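Side-chain contacts in enoyl-CoA hydratase (Thermus thermophilus, PDB 1WZ8), which probably catalyses the reversible addition of water to the double bond of enoyl-CoA thioesters, as a hexameric member of the crotonase family: residues A118-A121 with L122-A126; R136-G140 with H141-G145; A15-R18 with P19-E23. All blocks are in the same frame, centred on the assembly; numbering follows the deposited sequence.

Interaction 1: residues A118-A121 with L122-A126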
loop_
_atom_site.group_PDB
_atom_site.type_symbol
_atom_site.label_atom_id
_atom_site.label_comp_id
_atom_site.label_asym_id
_atom_site.label_seq_id
_atom_site.Cartn_x
_atom_site.Cartn_y
_atom_site.Cartn_z
ATOM N N ALA A 118 21.790 -7.547 -15.338
ATOM C CA ALA A 118 21.979 -8.090 -13.997
ATOM C C ALA A 118 23.105 -7.346 -13.291
ATOM O O ALA A 118 23.119 -7.245 -12.067
ATOM C CB ALA A 118 22.298 -9.581 -14.074
ATOM N N GLY A 119 24.055 -6.834 -14.070
ATOM C CA GLY A 119 25.159 -6.091 -13.486
ATOM C C GLY A 119 24.660 -4.821 -12.820
ATOM O O GLY A 119 25.074 -4.475 -11.709
ATOM N N LEU A 120 23.768 -4.114 -13.504
ATOM C CA LEU A 120 23.209 -2.888 -12.952
ATOM C C LEU A 120 22.280 -3.242 -11.791
ATOM O O LEU A 120 22.184 -2.497 -10.816
ATOM C CB LEU A 120 22.443 -2.117 -14.028
ATOM C CG LEU A 120 21.892 -0.738 -13.637
ATOM C CD1 LEU A 120 23.034 0.190 -13.205
ATOM C CD2 LEU A 120 21.151 -0.145 -14.825
ATOM N N ALA A 121 21.600 -4.382 -11.895
ATOM C CA ALA A 121 20.693 -4.816 -10.834
ATOM C C ALA A 121 21.444 -4.961 -9.513
ATOM O O ALA A 121 20.989 -4.493 -8.462
ATOM C CB ALA A 121 20.032 -6.145 -11.212
ATOM N N LEU A 122 22.603 -5.605 -9.576
ATOM C CA LEU A 122 23.418 -5.821 -8.390
ATOM C C LEU A 122 23.969 -4.497 -7.881
ATOM O O LEU A 122 23.963 -4.241 -6.679
ATOM C CB LEU A 122 24.566 -6.784 -8.710
ATOM C CG LEU A 122 25.506 -7.170 -7.565
ATOM C CD1 LEU A 122 24.703 -7.760 -6.414
ATOM C CD2 LEU A 122 26.539 -8.169 -8.074
ATOM N N ALA A 123 24.427 -3.655 -8.803
ATOM C CA ALA A 123 24.983 -2.349 -8.454
ATOM C C ALA A 123 23.973 -1.470 -7.732
ATOM O O ALA A 123 24.304 -0.805 -6.740
ATOM C CB ALA A 123 25.466 -1.636 -9.706
ATOM N N LEU A 124 22.746 -1.444 -8.237
ATOM C CA LEU A 124 21.707 -0.620 -7.631
ATOM C C LEU A 124 21.050 -1.240 -6.398
ATOM O O LEU A 124 20.412 -0.533 -5.619
ATOM C CB LEU A 124 20.643 -0.261 -8.671
ATOM C CG LEU A 124 21.152 0.540 -9.876
ATOM C CD1 LEU A 124 19.967 1.000 -10.723
ATOM C CD2 LEU A 124 21.972 1.741 -9.395
ATOM N N ALA A 125 21.198 -2.549 -6.211
ATOM C CA ALA A 125 20.621 -3.194 -5.036
ATOM C C ALA A 125 21.492 -2.862 -3.829
ATOM O O ALA A 125 21.035 -2.883 -2.678
ATOM C CB ALA A 125 20.553 -4.708 -5.234
ATOM N N ALA A 126 22.759 -2.558 -4.096
ATOM C CA ALA A 126 23.682 -2.206 -3.027
ATOM C C ALA A 126 23.159 -0.929 -2.387
ATOM O O ALA A 126 22.420 -0.171 -3.012
ATOM C CB ALA A 126 25.083 -1.982 -3.586
#
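Leu120 and Leu124, one helical turn apart, meet along the flank of a short buried helix at the heart of the crotonase-type domain, in the i to i+4 packing of a regular helix. CD1 of Leu120 approaches CG of Leu124 at 3.8 Å, and CD1 of Leu124 lies 3.9 Å from CG of Leu120, the two branched ends meeting at a slant. Leu120 carries CG anti to the backbone N (chi1 -175°), whereas Leu124 turns CG beside its own N (chi1 -61°), which leads its branch back toward the preceding turn. There Leu124 CG also rests on the carbonyl O of Leu120, 3.3 Å away. That same oxygen accepts the N-H of Leu124 at 2.8 Å from N to O, the shortest of four successive i to i+4 bonds; the last, from Ala125 N to Ala121 O, is the most bent, at 130°. Gly119 has no side chain, and that of Ala118 is about 4 Å from a bound methylpentanediol, probably from the crystallisation liquor, which may mark a pocket. Leu120 and Ala121 touch His151, and Leu124 packs on Trp156. Small Ala123 lies close to Phe67 and to Val111 of strand 107-111. Ala118 lies against Leu96, and both Leu122 and Ala125 against Pro100; Leu96 and Pro100 belong to helix 83-102, so helix 118-125 packs against both that long helix and the six-stranded sheet.

Interaction 2: residues R136-G140 with H141-G145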
loop_
_atom_site.group_PDB
_atom_site.type_symbol
_atom_site.label_atom_id
_atom_site.label_comp_id
_atom_site.label_asym_id
_atom_site.label_seq_id
_atom_site.Cartn_x
_atom_site.Cartn_y
_atom_site.Cartn_z
ATOM N N ARG A 136 29.517 3.301 -17.783
ATOM C CA ARG A 136 28.324 3.161 -18.613
ATOM C C ARG A 136 27.283 2.346 -17.848
ATOM O O ARG A 136 27.540 1.199 -17.491
ATOM C CB ARG A 136 28.669 2.454 -19.932
ATOM C CG ARG A 136 27.492 2.306 -20.894
ATOM C CD ARG A 136 27.958 1.882 -22.281
ATOM N NE ARG A 136 28.245 0.452 -22.374
ATOM C CZ ARG A 136 27.365 -0.461 -22.780
ATOM N NH1 ARG A 136 26.141 -0.092 -23.136
ATOM N NH2 ARG A 136 27.707 -1.740 -22.833
ATOM N N LEU A 137 26.119 2.942 -17.592
ATOM C CA LEU A 137 25.046 2.257 -16.872
ATOM C C LEU A 137 23.853 2.109 -17.807
ATOM O O LEU A 137 23.327 3.098 -18.324
ATOM C CB LEU A 137 24.647 3.054 -15.624
ATOM C CG LEU A 137 25.802 3.406 -14.682
ATOM C CD1 LEU A 137 25.276 4.230 -13.514
ATOM C CD2 LEU A 137 26.474 2.136 -14.175
ATOM N N LEU A 138 23.419 0.873 -18.018
ATOM C CA LEU A 138 22.311 0.617 -18.926
ATOM C C LEU A 138 21.491 -0.607 -18.533
ATOM O O LEU A 138 22.033 -1.668 -18.241
ATOM C CB LEU A 138 22.864 0.430 -20.341
ATOM C CG LEU A 138 21.940 0.121 -21.521
ATOM C CD1 LEU A 138 20.958 1.253 -21.765
ATOM C CD2 LEU A 138 22.801 -0.092 -22.740
ATOM N N ASP A 139 20.176 -0.448 -18.510
ATOM C CA ASP A 139 19.309 -1.564 -18.185
ATOM C C ASP A 139 19.519 -2.570 -19.319
ATOM O O ASP A 139 19.843 -3.733 -19.080
ATOM C CB ASP A 139 17.859 -1.112 -18.148
ATOM C CG ASP A 139 16.909 -2.266 -17.939
ATOM O OD1 ASP A 139 16.761 -2.726 -16.786
ATOM O OD2 ASP A 139 16.327 -2.725 -18.941
ATOM N N GLY A 140 19.317 -2.102 -20.549
ATOM C CA GLY A 140 19.540 -2.919 -21.733
ATOM C C GLY A 140 18.561 -3.999 -22.157
ATOM O O GLY A 140 18.744 -4.603 -23.215
ATOM N N HIS A 141 17.517 -4.240 -21.374
ATOM C CA HIS A 141 16.563 -5.314 -21.696
ATOM C C HIS A 141 15.751 -5.057 -22.986
ATOM O O HIS A 141 15.534 -5.943 -23.802
ATOM C CB HIS A 141 15.618 -5.483 -20.506
ATOM C CG HIS A 141 16.361 -6.121 -19.359
ATOM N ND1 HIS A 141 16.840 -5.423 -18.301
ATOM C CD2 HIS A 141 16.674 -7.472 -19.178
ATOM C CE1 HIS A 141 17.427 -6.335 -17.500
ATOM N NE2 HIS A 141 17.343 -7.569 -18.001
ATOM N N LEU A 142 15.280 -3.832 -23.191
ATOM C CA LEU A 142 14.494 -3.521 -24.380
ATOM C C LEU A 142 15.288 -3.784 -25.657
ATOM O O LEU A 142 14.720 -4.130 -26.692
ATOM C CB LEU A 142 14.018 -2.067 -24.333
ATOM C CG LEU A 142 12.763 -1.806 -23.482
ATOM C CD1 LEU A 142 11.574 -2.545 -24.085
ATOM C CD2 LEU A 142 12.993 -2.259 -22.044
ATOM N N ARG A 143 16.603 -3.619 -25.571
ATOM C CA ARG A 143 17.484 -3.862 -26.709
ATOM C C ARG A 143 17.519 -5.364 -26.984
ATOM O O ARG A 143 17.598 -5.790 -28.135
ATOM C CB ARG A 143 18.895 -3.364 -26.388
ATOM C CG ARG A 143 19.957 -3.716 -27.411
ATOM C CD ARG A 143 21.320 -3.776 -26.717
ATOM N NE ARG A 143 22.079 -2.541 -26.761
ATOM C CZ ARG A 143 23.220 -2.343 -26.103
ATOM N NH1 ARG A 143 23.727 -3.296 -25.332
ATOM N NH2 ARG A 143 23.901 -1.210 -26.260
ATOM N N LEU A 144 17.458 -6.158 -25.917
ATOM C CA LEU A 144 17.481 -7.617 -26.029
ATOM C C LEU A 144 16.134 -8.153 -26.503
ATOM O O LEU A 144 16.052 -9.261 -27.038
ATOM C CB LEU A 144 17.831 -8.250 -24.676
ATOM C CG LEU A 144 17.846 -9.781 -24.586
ATOM C CD1 LEU A 144 18.908 -10.339 -25.523
ATOM C CD2 LEU A 144 18.124 -10.217 -23.153
ATOM N N GLY A 145 15.077 -7.374 -26.288
ATOM C CA GLY A 145 13.758 -7.797 -26.718
ATOM C C GLY A 145 12.826 -8.278 -25.619
ATOM O O GLY A 145 11.798 -8.892 -25.907
#
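OD2 of Asp139 is gripped by two N-H groups of His141: the backbone N at 3.1 Å and, in a weak bond, ring ND1 at 2.8 Å. The other carboxylate oxygen, OD1, takes ND1 as well, again at 3.1 Å, so the imidazole N-H is shared between both oxygens in a His-carboxylate hydrogen bond at a strand-to-helix junction. The acid lies at the ring's edge, OD1 near the ring plane of His141, with the two planes 50° apart; ND1 meets OD1, and the backbone N meets OD2, from above the carboxylate plane. Asp139 reaches forward because its CG stands anti to the backbone N (chi1 175°). Held through ND1, the ring directs NE2 to a hydrogen bond with O4 of a bound methylpentanediol, probably from the crystallisation liquor, which may mark a pocket. Aspartate also suits the start of a helix, where it accepts the N-H of the first residue. Gly140 occupies the N-cap position with positive phi, which a residue without a side chain adopts most easily; its O receives weak bonds from the N atoms of Arg143 and Leu144.

Arg143 bends back toward the strand. Its NH2 lies 3.9 Å from CD2 of Leu138, which sits over one face of the guanidinium, offset toward the rim. The same NH2 is 4.0 Å from NH1 of Arg136, a proximity of like charges that is probably mildly unfavourable.

Gly145, also with positive phi, ends the helix in a Schellman motif (Val146 N to His141 O; Gly145 N to Leu142 O, weak). Strand 136-138 pairs with strands 114-116 and 175-176; beyond it, helix 141-144 places Leu144 against helix 246-256 and Leu142 on Leu214 of a second subunit.

Interaction 3: residues A15-R18 with P19-E23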
loop_
_atom_site.group_PDB
_atom_site.type_symbol
_atom_site.label_atom_id
_atom_site.label_comp_id
_atom_site.label_asym_id
_atom_site.label_seq_id
_atom_site.Cartn_x
_atom_site.Cartn_y
_atom_site.Cartn_z
ATOM N N ALA A 15 37.899 -11.388 0.617
ATOM C CA ALA A 15 39.043 -10.800 1.298
ATOM C C ALA A 15 38.606 -9.712 2.269
ATOM O O ALA A 15 37.474 -9.235 2.206
ATOM C CB ALA A 15 40.015 -10.224 0.272
ATOM N N TRP A 16 39.507 -9.340 3.173
ATOM C CA TRP A 16 39.240 -8.294 4.155
ATOM C C TRP A 16 40.219 -7.141 3.912
ATOM O O TRP A 16 41.208 -6.994 4.634
ATOM C CB TRP A 16 39.438 -8.814 5.588
ATOM C CG TRP A 16 38.547 -9.957 6.001
ATOM C CD1 TRP A 16 38.845 -11.291 5.960
ATOM C CD2 TRP A 16 37.230 -9.858 6.557
ATOM N NE1 TRP A 16 37.798 -12.027 6.463
ATOM C CE2 TRP A 16 36.792 -11.172 6.834
ATOM C CE3 TRP A 16 36.377 -8.785 6.848
ATOM C CZ2 TRP A 16 35.536 -11.444 7.391
ATOM C CZ3 TRP A 16 35.126 -9.056 7.404
ATOM C CH2 TRP A 16 34.720 -10.375 7.668
ATOM N N PRO A 17 39.959 -6.306 2.892
ATOM C CA PRO A 17 40.852 -5.181 2.595
ATOM C C PRO A 17 41.010 -4.199 3.753
ATOM O O PRO A 17 42.046 -3.547 3.887
ATOM C CB PRO A 17 40.205 -4.545 1.363
ATOM C CG PRO A 17 38.751 -4.833 1.562
ATOM C CD PRO A 17 38.774 -6.279 2.016
ATOM N N ARG A 18 39.973 -4.091 4.578
ATOM C CA ARG A 18 39.979 -3.209 5.743
ATOM C C ARG A 18 39.215 -3.909 6.855
ATOM O O ARG A 18 38.372 -4.767 6.592
ATOM C CB ARG A 18 39.303 -1.868 5.423
ATOM C CG ARG A 18 40.080 -0.974 4.465
ATOM C CD ARG A 18 41.358 -0.439 5.100
ATOM N NE ARG A 18 42.039 0.515 4.228
ATOM C CZ ARG A 18 42.700 0.185 3.124
ATOM N NH1 ARG A 18 42.778 -1.084 2.746
ATOM N NH2 ARG A 18 43.276 1.127 2.389
ATOM N N PRO A 19 39.496 -3.553 8.117
ATOM C CA PRO A 19 38.813 -4.174 9.256
ATOM C C PRO A 19 37.290 -4.141 9.131
ATOM O O PRO A 19 36.697 -3.074 8.978
ATOM C CB PRO A 19 39.303 -3.346 10.445
ATOM C CG PRO A 19 40.678 -2.933 10.018
ATOM C CD PRO A 19 40.468 -2.543 8.575
ATOM N N GLY A 20 36.668 -5.316 9.189
ATOM C CA GLY A 20 35.220 -5.397 9.111
ATOM C C GLY A 20 34.626 -5.296 7.719
ATOM O O GLY A 20 33.417 -5.433 7.551
ATOM N N VAL A 21 35.465 -5.053 6.719
ATOM C CA VAL A 21 34.984 -4.934 5.351
ATOM C C VAL A 21 35.211 -6.221 4.568
ATOM O O VAL A 21 36.345 -6.552 4.216
ATOM C CB VAL A 21 35.690 -3.783 4.602
ATOM C CG1 VAL A 21 35.143 -3.672 3.184
ATOM C CG2 VAL A 21 35.494 -2.471 5.359
ATOM N N LEU A 22 34.136 -6.952 4.306
ATOM C CA LEU A 22 34.255 -8.180 3.539
ATOM C C LEU A 22 34.122 -7.813 2.074
ATOM O O LEU A 22 33.062 -7.373 1.623
ATOM C CB LEU A 22 33.167 -9.181 3.925
ATOM C CG LEU A 22 33.199 -10.476 3.104
ATOM C CD1 LEU A 22 34.556 -11.150 3.258
ATOM C CD2 LEU A 22 32.090 -11.403 3.553
ATOM N N GLU A 23 35.207 -7.986 1.333
ATOM C CA GLU A 23 35.201 -7.656 -0.079
ATOM C C GLU A 23 34.934 -8.895 -0.917
ATOM O O GLU A 23 35.629 -9.900 -0.788
ATOM C CB GLU A 23 36.545 -7.055 -0.479
ATOM C CG GLU A 23 36.630 -6.681 -1.939
ATOM C CD GLU A 23 38.031 -6.310 -2.351
ATOM O OE1 GLU A 23 38.911 -7.195 -2.328
ATOM O OE2 GLU A 23 38.253 -5.134 -2.694
#
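A beta hairpin joins strands 12-18 and 21-26 at the edge of the six-stranded sheet, its end closed by a type II turn from Arg18 to Val21. The turn is fastened by Val21 N to Arg18 O at 2.9 Å. Pro19 and Gly20 are well matched to its two central positions: the proline ring restrains phi near the value needed, and Gly20 takes the positive phi of the second. Farther back, Ala15 and Glu23 form an antiparallel hydrogen-bonded pair, in which Glu23 N to Ala15 O is short, 2.7 Å, and nearly straight at 168°.

Between these two fastenings the chain turns a corner at Pro17. Its ring, which has no N-H to offer, packs CD 3.4 Å from CB of Glu23 and CG against CG1 of Val21. OE2 of Glu23 is hydrogen-bonded to Tyr196 OH on helix 195-207. Val21 faces the same helix, touching Ala203 and Ala207. Arg18 folds back at chi2, and its NH1 donates to the O of Pro17 at 2.8 Å, while its NE makes a weak, long ion pair with Glu204.

Trp16 lies over the other strand. With CG beside the backbone N (chi1 -61°), its indole reaches across to Leu22, and the edge of the ring meets the backbone at Gly20. Leucine offers a branched apolar end that can lie over this flat surface: CD1 of Leu22 stands 4.2 Å from the centroid of the six-membered ring of Trp16, a CH-pi contact only 11° from the ring normal.

In the fold
Along the chain, interaction 3 comes first, then interaction 1, then interaction 2. The hairpin of 15-23 lies at one edge of the six-stranded sheet, its centre about 20 Å from that of interaction 1, which is close to the middle of the subunit. Interactions 2 and 3 are on opposite sides of that middle, with centres about 32 Å apart. Interactions 1 and 2 touch directly: CD2 of Leu120 packs 3.8 Å from the backbone N of Asp139. The buried helix 118-125 thus backs the strand-to-helix junction bearing His141, linking the core to a region that also meets another subunit of the hexamer.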